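Local coordinates for SIS domain protein (Listeria monocytogenes str. 4b F2365, PDB 3FXA) that probably binds a phosphorylated sugar through its SIS domain and may isomerise it, at residues A[97-102]-A[123-128]; A[51-56]-A[103-108]; A[32-37]-A[139-144]. All coordinates share one frame; numbering follows the deposited sequence. Where two conformers were deposited one is given.

Contact 1 (A[97-102]-A[123-128]); sequences ILISKG and IGVTEN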
loop_
_atom_site.group_PDB
_atom_site.type_symbol
_atom_site.label_atom_id
_atom_site.label_comp_id
_atom_site.label_asym_id
_atom_site.label_seq_id
_atom_site.Cartn_x
_atom_site.Cartn_y
_atom_site.Cartn_z
ATOM N N ILE A 97 -6.961 -14.136 8.502
ATOM C CA ILE A 97 -8.322 -13.623 8.504
ATOM C C ILE A 97 -8.673 -13.277 7.061
ATOM O O ILE A 97 -8.028 -12.411 6.437
ATOM C CB ILE A 97 -8.513 -12.392 9.420
ATOM C CG1 ILE A 97 -8.035 -12.699 10.848
ATOM C CG2 ILE A 97 -9.990 -11.925 9.375
ATOM C CD1 ILE A 97 -8.303 -11.571 11.892
ATOM N N LEU A 98 -9.665 -13.985 6.517
ATOM C CA LEU A 98 -10.157 -13.721 5.166
ATOM C C LEU A 98 -11.494 -12.991 5.277
ATOM O O LEU A 98 -12.414 -13.485 5.927
ATOM C CB LEU A 98 -10.304 -15.011 4.381
ATOM C CG LEU A 98 -9.005 -15.813 4.189
ATOM C CD1 LEU A 98 -9.290 -17.060 3.361
ATOM C CD2 LEU A 98 -7.868 -15.001 3.532
ATOM N N ILE A 99 -11.591 -11.820 4.640
ATOM C CA ILE A 99 -12.812 -10.976 4.679
ATOM C C ILE A 99 -13.445 -10.984 3.295
ATOM O O ILE A 99 -12.861 -10.489 2.319
ATOM C CB ILE A 99 -12.556 -9.516 5.098
ATOM C CG1 ILE A 99 -11.824 -9.452 6.438
ATOM C CG2 ILE A 99 -13.909 -8.729 5.176
ATOM C CD1 ILE A 99 -11.415 -8.066 6.878
ATOM N N SER A 100 -14.592 -11.639 3.200
ATOM C CA SER A 100 -15.340 -11.747 1.954
ATOM C C SER A 100 -16.820 -11.820 2.259
ATOM O O SER A 100 -17.255 -12.809 2.841
ATOM C CB SER A 100 -14.895 -13.004 1.202
ATOM O OG SER A 100 -15.837 -13.319 0.203
ATOM N N LYS A 101 -17.593 -10.814 1.833
ATOM C CA LYS A 101 -19.043 -10.775 2.117
ATOM C C LYS A 101 -19.734 -12.046 1.667
ATOM O O LYS A 101 -20.311 -12.728 2.489
ATOM C CB LYS A 101 -19.718 -9.545 1.492
ATOM C CG LYS A 101 -21.186 -9.327 1.847
ATOM C CD LYS A 101 -21.630 -8.023 1.188
ATOM C CE LYS A 101 -23.089 -7.671 1.377
ATOM N NZ LYS A 101 -24.021 -8.686 0.854
ATOM N N GLY A 102 -19.656 -12.377 0.376
ATOM C CA GLY A 102 -20.246 -13.608 -0.144
ATOM C C GLY A 102 -19.500 -14.887 0.233
ATOM O O GLY A 102 -20.069 -15.969 0.101
ATOM N N ILE A 123 -9.645 -17.645 10.166
ATOM C CA ILE A 123 -10.882 -16.985 10.634
ATOM C C ILE A 123 -11.548 -16.523 9.342
ATOM O O ILE A 123 -10.925 -15.809 8.571
ATOM C CB ILE A 123 -10.619 -15.795 11.578
ATOM C CG1 ILE A 123 -9.934 -16.269 12.863
ATOM C CG2 ILE A 123 -11.940 -15.085 11.945
ATOM C CD1 ILE A 123 -9.701 -15.217 13.912
ATOM N N GLY A 124 -12.769 -16.991 9.068
ATOM C CA GLY A 124 -13.486 -16.611 7.854
ATOM C C GLY A 124 -14.577 -15.612 8.186
ATOM O O GLY A 124 -15.544 -15.973 8.870
ATOM N N VAL A 125 -14.433 -14.386 7.687
ATOM C CA VAL A 125 -15.369 -13.284 7.968
ATOM C C VAL A 125 -16.293 -13.105 6.761
ATOM O O VAL A 125 -15.913 -12.506 5.753
ATOM C CB VAL A 125 -14.624 -11.981 8.304
ATOM C CG1 VAL A 125 -15.622 -10.883 8.622
ATOM C CG2 VAL A 125 -13.639 -12.198 9.458
ATOM N N THR A 126 -17.524 -13.595 6.887
ATOM C CA THR A 126 -18.464 -13.619 5.778
ATOM C C THR A 126 -19.918 -13.666 6.251
ATOM O O THR A 126 -20.176 -14.008 7.409
ATOM C CB THR A 126 -18.147 -14.841 4.848
ATOM O OG1 THR A 126 -19.044 -14.854 3.730
ATOM C CG2 THR A 126 -18.200 -16.190 5.576
ATOM N N GLU A 127 -20.845 -13.307 5.367
ATOM C CA GLU A 127 -22.290 -13.402 5.688
ATOM C C GLU A 127 -22.830 -14.809 5.443
ATOM O O GLU A 127 -23.823 -15.209 6.066
ATOM C CB GLU A 127 -23.136 -12.384 4.874
ATOM C CG GLU A 127 -23.472 -12.760 3.413
ATOM C CD GLU A 127 -24.135 -11.649 2.603
ATOM O OE1 GLU A 127 -24.496 -10.571 3.142
ATOM O OE2 GLU A 127 -24.323 -11.877 1.398
ATOM N N ASN A 128 -22.157 -15.542 4.552
ATOM C CA ASN A 128 -22.637 -16.809 3.997
ATOM C C ASN A 128 -22.116 -18.071 4.704
ATOM O O ASN A 128 -20.956 -18.464 4.477
ATOM C CB ASN A 128 -22.305 -16.797 2.485
ATOM C CG ASN A 128 -22.893 -17.964 1.713
ATOM O OD1 ASN A 128 -23.731 -18.720 2.209
ATOM N ND2 ASN A 128 -22.447 -18.109 0.459
#

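Contact 2 (A[51-56]-A[103-108]); sequences AGCGTS and GNTGEL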
loop_
_atom_site.group_PDB
_atom_site.type_symbol
_atom_site.label_atom_id
_atom_site.label_comp_id
_atom_site.label_asym_id
_atom_site.label_seq_id
_atom_site.Cartn_x
_atom_site.Cartn_y
_atom_site.Cartn_z
ATOM N N ALA A 51 -6.532 -10.662 4.729
ATOM C CA ALA A 51 -6.710 -10.521 3.274
ATOM C C ALA A 51 -8.144 -10.157 2.888
ATOM O O ALA A 51 -9.102 -10.659 3.464
ATOM C CB ALA A 51 -6.334 -11.829 2.573
ATOM N N GLY A 52 -8.278 -9.304 1.886
ATOM C CA GLY A 52 -9.567 -8.911 1.340
ATOM C C GLY A 52 -9.330 -8.189 0.026
ATOM O O GLY A 52 -8.197 -7.721 -0.232
ATOM N N CYS A 53 -10.387 -8.143 -0.787
ATOM C CA CYS A 53 -10.428 -7.463 -2.086
ATOM C C CYS A 53 -11.370 -6.258 -2.014
ATOM O O CYS A 53 -12.451 -6.344 -1.420
ATOM C CB CYS A 53 -10.967 -8.406 -3.151
ATOM S SG CYS A 53 -9.937 -9.803 -3.504
ATOM N N GLY A 54 -10.981 -5.172 -2.680
ATOM C CA GLY A 54 -11.787 -3.966 -2.745
ATOM C C GLY A 54 -12.133 -3.433 -1.367
ATOM O O GLY A 54 -11.245 -3.232 -0.555
ATOM N N THR A 55 -13.431 -3.247 -1.124
ATOM C CA THR A 55 -13.929 -2.713 0.147
ATOM C C THR A 55 -13.569 -3.635 1.329
ATOM O O THR A 55 -13.204 -3.156 2.415
ATOM C CB THR A 55 -15.454 -2.388 0.049
ATOM O OG1 THR A 55 -15.844 -1.534 1.132
ATOM C CG2 THR A 55 -16.319 -3.664 -0.005
ATOM N N SER A 56 -13.675 -4.955 1.124
ATOM C CA SER A 56 -13.249 -5.948 2.151
ATOM C C SER A 56 -11.748 -5.755 2.467
ATOM O O SER A 56 -11.316 -5.958 3.597
ATOM C CB SER A 56 -13.504 -7.377 1.703
ATOM O OG SER A 56 -14.879 -7.661 1.668
ATOM N N GLY A 103 -18.234 -14.769 0.661
ATOM C CA GLY A 103 -17.405 -15.893 1.128
ATOM C C GLY A 103 -16.812 -16.826 0.084
ATOM O O GLY A 103 -16.215 -17.852 0.434
ATOM N N ASN A 104 -17.000 -16.504 -1.192
ATOM C CA ASN A 104 -16.484 -17.319 -2.296
ATOM C C ASN A 104 -15.575 -16.534 -3.251
ATOM O O ASN A 104 -15.323 -17.010 -4.364
ATOM C CB ASN A 104 -17.679 -17.939 -3.045
ATOM C CG ASN A 104 -18.407 -19.021 -2.230
ATOM O OD1 ASN A 104 -17.791 -19.884 -1.590
ATOM N ND2 ASN A 104 -19.722 -19.019 -2.320
ATOM N N THR A 105 -15.054 -15.370 -2.817
ATOM C CA THR A 105 -14.189 -14.535 -3.671
ATOM C C THR A 105 -12.952 -15.352 -4.079
ATOM O O THR A 105 -12.142 -15.699 -3.213
ATOM C CB THR A 105 -13.769 -13.249 -2.939
ATOM O OG1 THR A 105 -14.952 -12.525 -2.557
ATOM C CG2 THR A 105 -12.865 -12.383 -3.825
ATOM N N GLY A 106 -12.850 -15.681 -5.376
ATOM C CA GLY A 106 -11.774 -16.543 -5.921
ATOM C C GLY A 106 -10.354 -16.202 -5.506
ATOM O O GLY A 106 -9.572 -17.099 -5.190
ATOM N N GLU A 107 -10.057 -14.904 -5.442
ATOM C CA GLU A 107 -8.741 -14.396 -5.022
ATOM C C GLU A 107 -8.350 -14.846 -3.609
ATOM O O GLU A 107 -7.171 -15.027 -3.314
ATOM C CB GLU A 107 -8.672 -12.859 -5.060
ATOM C CG GLU A 107 -8.791 -12.201 -6.423
ATOM C CD GLU A 107 -10.213 -11.955 -6.909
ATOM O OE1 GLU A 107 -11.170 -12.617 -6.438
ATOM O OE2 GLU A 107 -10.362 -11.089 -7.799
ATOM N N LEU A 108 -9.341 -14.973 -2.726
ATOM C CA LEU A 108 -9.125 -15.414 -1.348
ATOM C C LEU A 108 -9.153 -16.919 -1.237
ATOM O O LEU A 108 -8.391 -17.482 -0.448
ATOM C CB LEU A 108 -10.171 -14.806 -0.397
ATOM C CG LEU A 108 -10.298 -13.268 -0.343
ATOM C CD1 LEU A 108 -11.143 -12.842 0.865
ATOM C CD2 LEU A 108 -8.956 -12.604 -0.222
#

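Contact 3 (A[32-37]-A[139-144]); sequences EALVKT and IFFPVS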
loop_
_atom_site.group_PDB
_atom_site.type_symbol
_atom_site.label_atom_id
_atom_site.label_comp_id
_atom_site.label_asym_id
_atom_site.label_seq_id
_atom_site.Cartn_x
_atom_site.Cartn_y
_atom_site.Cartn_z
ATOM N N GLU A 32 -20.156 -17.339 20.379
ATOM C CA GLU A 32 -19.056 -18.307 20.440
ATOM C C GLU A 32 -17.865 -17.785 19.625
ATOM O O GLU A 32 -16.730 -17.718 20.133
ATOM C CB GLU A 32 -19.514 -19.713 19.994
ATOM C CG GLU A 32 -20.305 -20.447 21.091
ATOM C CD GLU A 32 -20.698 -21.866 20.699
ATOM O OE1 GLU A 32 -21.243 -22.054 19.588
ATOM O OE2 GLU A 32 -20.480 -22.790 21.514
ATOM N N ALA A 33 -18.113 -17.355 18.389
ATOM C CA ALA A 33 -17.015 -16.831 17.530
ATOM C C ALA A 33 -16.345 -15.583 18.094
ATOM O O ALA A 33 -15.142 -15.445 18.030
ATOM C CB ALA A 33 -17.496 -16.582 16.109
ATOM N N LEU A 34 -17.137 -14.661 18.651
ATOM C CA LEU A 34 -16.608 -13.431 19.267
ATOM C C LEU A 34 -15.618 -13.746 20.394
ATOM O O LEU A 34 -14.483 -13.229 20.438
ATOM C CB LEU A 34 -17.770 -12.563 19.788
ATOM C CG LEU A 34 -18.640 -11.915 18.699
ATOM C CD1 LEU A 34 -20.031 -11.487 19.197
ATOM C CD2 LEU A 34 -17.935 -10.699 18.084
ATOM N N VAL A 35 -16.027 -14.639 21.284
ATOM C CA VAL A 35 -15.185 -15.023 22.418
ATOM C C VAL A 35 -13.936 -15.795 21.972
ATOM O O VAL A 35 -12.816 -15.466 22.405
ATOM C CB VAL A 35 -15.995 -15.815 23.461
ATOM C CG1 VAL A 35 -15.057 -16.395 24.533
ATOM C CG2 VAL A 35 -17.086 -14.885 24.060
ATOM N N LYS A 36 -14.135 -16.769 21.077
ATOM C CA LYS A 36 -13.030 -17.589 20.555
ATOM C C LYS A 36 -12.011 -16.713 19.835
ATOM O O LYS A 36 -10.796 -16.889 20.016
ATOM C CB LYS A 36 -13.502 -18.722 19.637
ATOM C CG LYS A 36 -14.108 -19.942 20.315
ATOM C CD LYS A 36 -14.030 -21.139 19.341
ATOM C CE LYS A 36 -14.654 -22.411 19.892
ATOM N NZ LYS A 36 -14.371 -23.579 18.999
ATOM N N THR A 37 -12.498 -15.719 19.086
ATOM C CA THR A 37 -11.608 -14.800 18.374
ATOM C C THR A 37 -10.773 -13.965 19.354
ATOM O O THR A 37 -9.576 -13.795 19.140
ATOM C CB THR A 37 -12.414 -13.932 17.369
ATOM O OG1 THR A 37 -13.087 -14.817 16.447
ATOM C CG2 THR A 37 -11.541 -12.948 16.610
ATOM N N ILE A 139 -12.383 -20.757 12.647
ATOM C CA ILE A 139 -13.410 -19.925 13.293
ATOM C C ILE A 139 -14.203 -19.247 12.172
ATOM O O ILE A 139 -13.665 -18.367 11.474
ATOM C CB ILE A 139 -12.833 -18.850 14.237
ATOM C CG1 ILE A 139 -12.016 -19.470 15.366
ATOM C CG2 ILE A 139 -13.951 -18.020 14.860
ATOM C CD1 ILE A 139 -11.167 -18.458 16.115
ATOM N N PHE A 140 -15.446 -19.676 11.964
ATOM C CA PHE A 140 -16.391 -18.991 11.071
ATOM C C PHE A 140 -16.914 -17.814 11.930
ATOM O O PHE A 140 -17.439 -18.029 13.045
ATOM C CB PHE A 140 -17.529 -19.926 10.617
ATOM C CG PHE A 140 -18.730 -19.227 10.031
ATOM C CD1 PHE A 140 -18.611 -18.210 9.093
ATOM C CD2 PHE A 140 -20.023 -19.631 10.416
ATOM C CE1 PHE A 140 -19.743 -17.586 8.549
ATOM C CE2 PHE A 140 -21.156 -19.030 9.867
ATOM C CZ PHE A 140 -21.019 -18.001 8.947
ATOM N N PHE A 141 -16.709 -16.599 11.412
ATOM C CA PHE A 141 -17.042 -15.347 12.087
ATOM C C PHE A 141 -18.150 -14.684 11.261
ATOM O O PHE A 141 -17.864 -13.876 10.361
ATOM C CB PHE A 141 -15.788 -14.483 12.222
ATOM C CG PHE A 141 -15.943 -13.283 13.150
ATOM C CD1 PHE A 141 -16.676 -12.138 12.765
ATOM C CD2 PHE A 141 -15.281 -13.252 14.377
ATOM C CE1 PHE A 141 -16.792 -11.015 13.613
ATOM C CE2 PHE A 141 -15.385 -12.132 15.246
ATOM C CZ PHE A 141 -16.134 -11.006 14.866
ATOM N N PRO A 142 -19.420 -15.028 11.550
ATOM C CA PRO A 142 -20.526 -14.432 10.795
ATOM C C PRO A 142 -20.715 -12.937 11.054
ATOM O O PRO A 142 -20.589 -12.480 12.182
ATOM C CB PRO A 142 -21.761 -15.202 11.287
ATOM C CG PRO A 142 -21.336 -15.773 12.603
ATOM C CD PRO A 142 -19.905 -16.077 12.475
ATOM N N VAL A 143 -20.988 -12.196 9.993
ATOM C CA VAL A 143 -21.300 -10.758 10.050
ATOM C C VAL A 143 -22.150 -10.484 8.812
ATOM O O VAL A 143 -21.820 -10.976 7.722
ATOM C CB VAL A 143 -20.036 -9.860 10.063
ATOM C CG1 VAL A 143 -19.033 -10.304 9.007
ATOM C CG2 VAL A 143 -20.403 -8.309 9.923
ATOM N N SER A 144 -23.252 -9.753 8.967
ATOM C CA SER A 144 -24.133 -9.462 7.846
ATOM C C SER A 144 -24.938 -8.213 8.134
ATOM O O SER A 144 -24.961 -7.749 9.280
ATOM C CB SER A 144 -25.057 -10.664 7.538
ATOM O OG SER A 144 -26.038 -10.861 8.556
#

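Contact 1 (A[97-102]-A[123-128])
Strands 95-99 and 121-126 run side by side in the parallel SIS-domain sheet, their segments 97-99 and 123-126 only 15° apart. Three backbone bonds join them: Leu98 N to Ile123 O, Val125 N to Leu98 O and Ser100 N to Val125 O, each nearly along its C=O axis. On one face Ile97, Ile99, Ile123 and Val125 form a row of bumps. Val125 stands level with Ile99: its CG2, anti to the carbonyl carbon, leans back to Ile97 CG2 at 3.7 Å, while its CB sits 4.2 Å from Ile99 CG1. Ile97 and Ile123 stand alongside each other and point the same way, and helix 157-177 covers Val125 and Ile99 with Val163. On the opposite face Leu98 pairs with Gly124, which has no side chain to offer.

Beyond the strands polar groups take over. Thr126 OG1, anti to its backbone N, lies between two carbonyls, 2.8 Å from Lys101 O and 2.9 Å from Ser100 O, and accepts from Asn128 N in an ST turn. Glu127 N reaches Lys101 O in the carbonyl plane, and Asn128 ND2 donates a hydrogen bond to Gly102 O, which lies in the Asn128 amide plane. Lys101 runs extended until its last torsion (chi4 -59°) folds NZ over the carboxylate of Glu127, 3.0 Å from OE1 and above the plane. The pair thus changes from an apolar, backbone-paired core to loops held by one more backbone bond, polar side chains and a partly exposed salt bridge, Thr126 OG1 helping to fix both.

Contact 2 (A[51-56]-A[103-108])
Segment 51-56 is a strand-turn-helix corner, leaving strand 48-51 and entering helix 55-69 with Gly54 at the N-cap; 103-108 ends the loop after strand 95-99 and starts helix 106-109 with Thr105 at the N-cap. Both lie at the C-terminal ends of parallel strands of the SIS domain, an alpha-beta-alpha fold. Gly54 turns with phi 56°, and Leu108 N bonds to Thr105 O in the first turn of its helix. The backbones stay well apart, with Gly52 CA 7.1 Å from Leu108 CA, so side chains bridge the gap.

Leu108 reaches across with CD2, which meets Ala51 CB at 3.9 Å and comes near Gly52 N. Further out, Cys53 points its sulphur, anti to its carbonyl carbon (chi1 -66°), into the start of the other helix. There SG meets the methyl of Thr105 on one hand and the bent aliphatic part of Glu107 on the other. The hydroxyl of Thr105 is engaged with Ser100 OG, and its CG2, anti to the backbone N, does the touching. Pro79 adjoins Cys53, Glu107 and Leu108. His84 of a second subunit packs on Cys53, Thr105 and Glu107, and Asp81 OD1 of that subunit accepts from Gly54 N, so the corner lies at a subunit interface. The sulphur of Cys53 makes its nearest approach at Glu107 CB, 3.7 Å from SG.

Contact 3 (A[32-37]-A[139-144])
Ala33 CB presses onto the backbone of strand 139-142, 3.4 Å from Phe140 O, with Ile139 CG2 and Pro142 CD flanking the same methyl. Here helix 31-43 lies across one of the two outermost strands of the parallel sheet within this chain, a helix layer packed on a sheet, as in the alpha-beta-alpha sandwich of SIS domains. The segment axes come within 8.2 Å of each other at 123°, so the helix runs obliquely over the strand. At the small side chain of Ala33 the CA atoms come nearest, Ala33 CA to Phe141 CA at 5.6 Å.

Around this point larger side chains close in. Ile139, with CG1 anti to the carbonyl carbon and CG2 anti to the backbone N, straddles the helix surface: CG2 sits between Ala33 CB and Thr37 OG1, while CD1 extends to Lys36, whose CB it meets before the lysine chain leads away. Phe141 swings its ring out anti to its backbone N (chi1 -168°) and brings it up to Thr37 and Leu34. Leu34, whose CB points away from the strand, turns its CD2 branch back to CZ of the ring at 3.7 Å, the two side chains crossing at about a right angle. Phe167 of helix 157-177 stacks on the same ring, and Trp15 of the third subunit packs on Leu34, so the helix lies between the sheet and a neighbouring copy.

The buried hydroxyl of Thr37 is satisfied within the helix. It donates to Ala33 O at 2.7 Å, from above the carbonyl plane, and that oxygen also takes the backbone N of Thr37. With its proton so committed, Thr37 OG1 meets the Phe141 ring at its edge, in plane, 3.4 Å from CD2.

From the N terminus the chain first passes segment 32-37 on helix 31-43, whose partner segment 139-144 begins 102 residues after its end, so contact 3 closes the widest loop. Contacts 1 and 2 both fall within that loop. Segment 51-56 opens contact 2, segment 97-102 opens contact 1, and 103-108 closes contact 2 before 123-128 closes contact 1: the two cross. In the sheet, Ala51 is bonded to Ile97 and Ile99, and Gly124 to Ile139 and Phe141, so contact 1 lies between the others. Contact 2 joins the turns at the C-terminal ends of the strands; contact 3 lays a helix across strand 139-142.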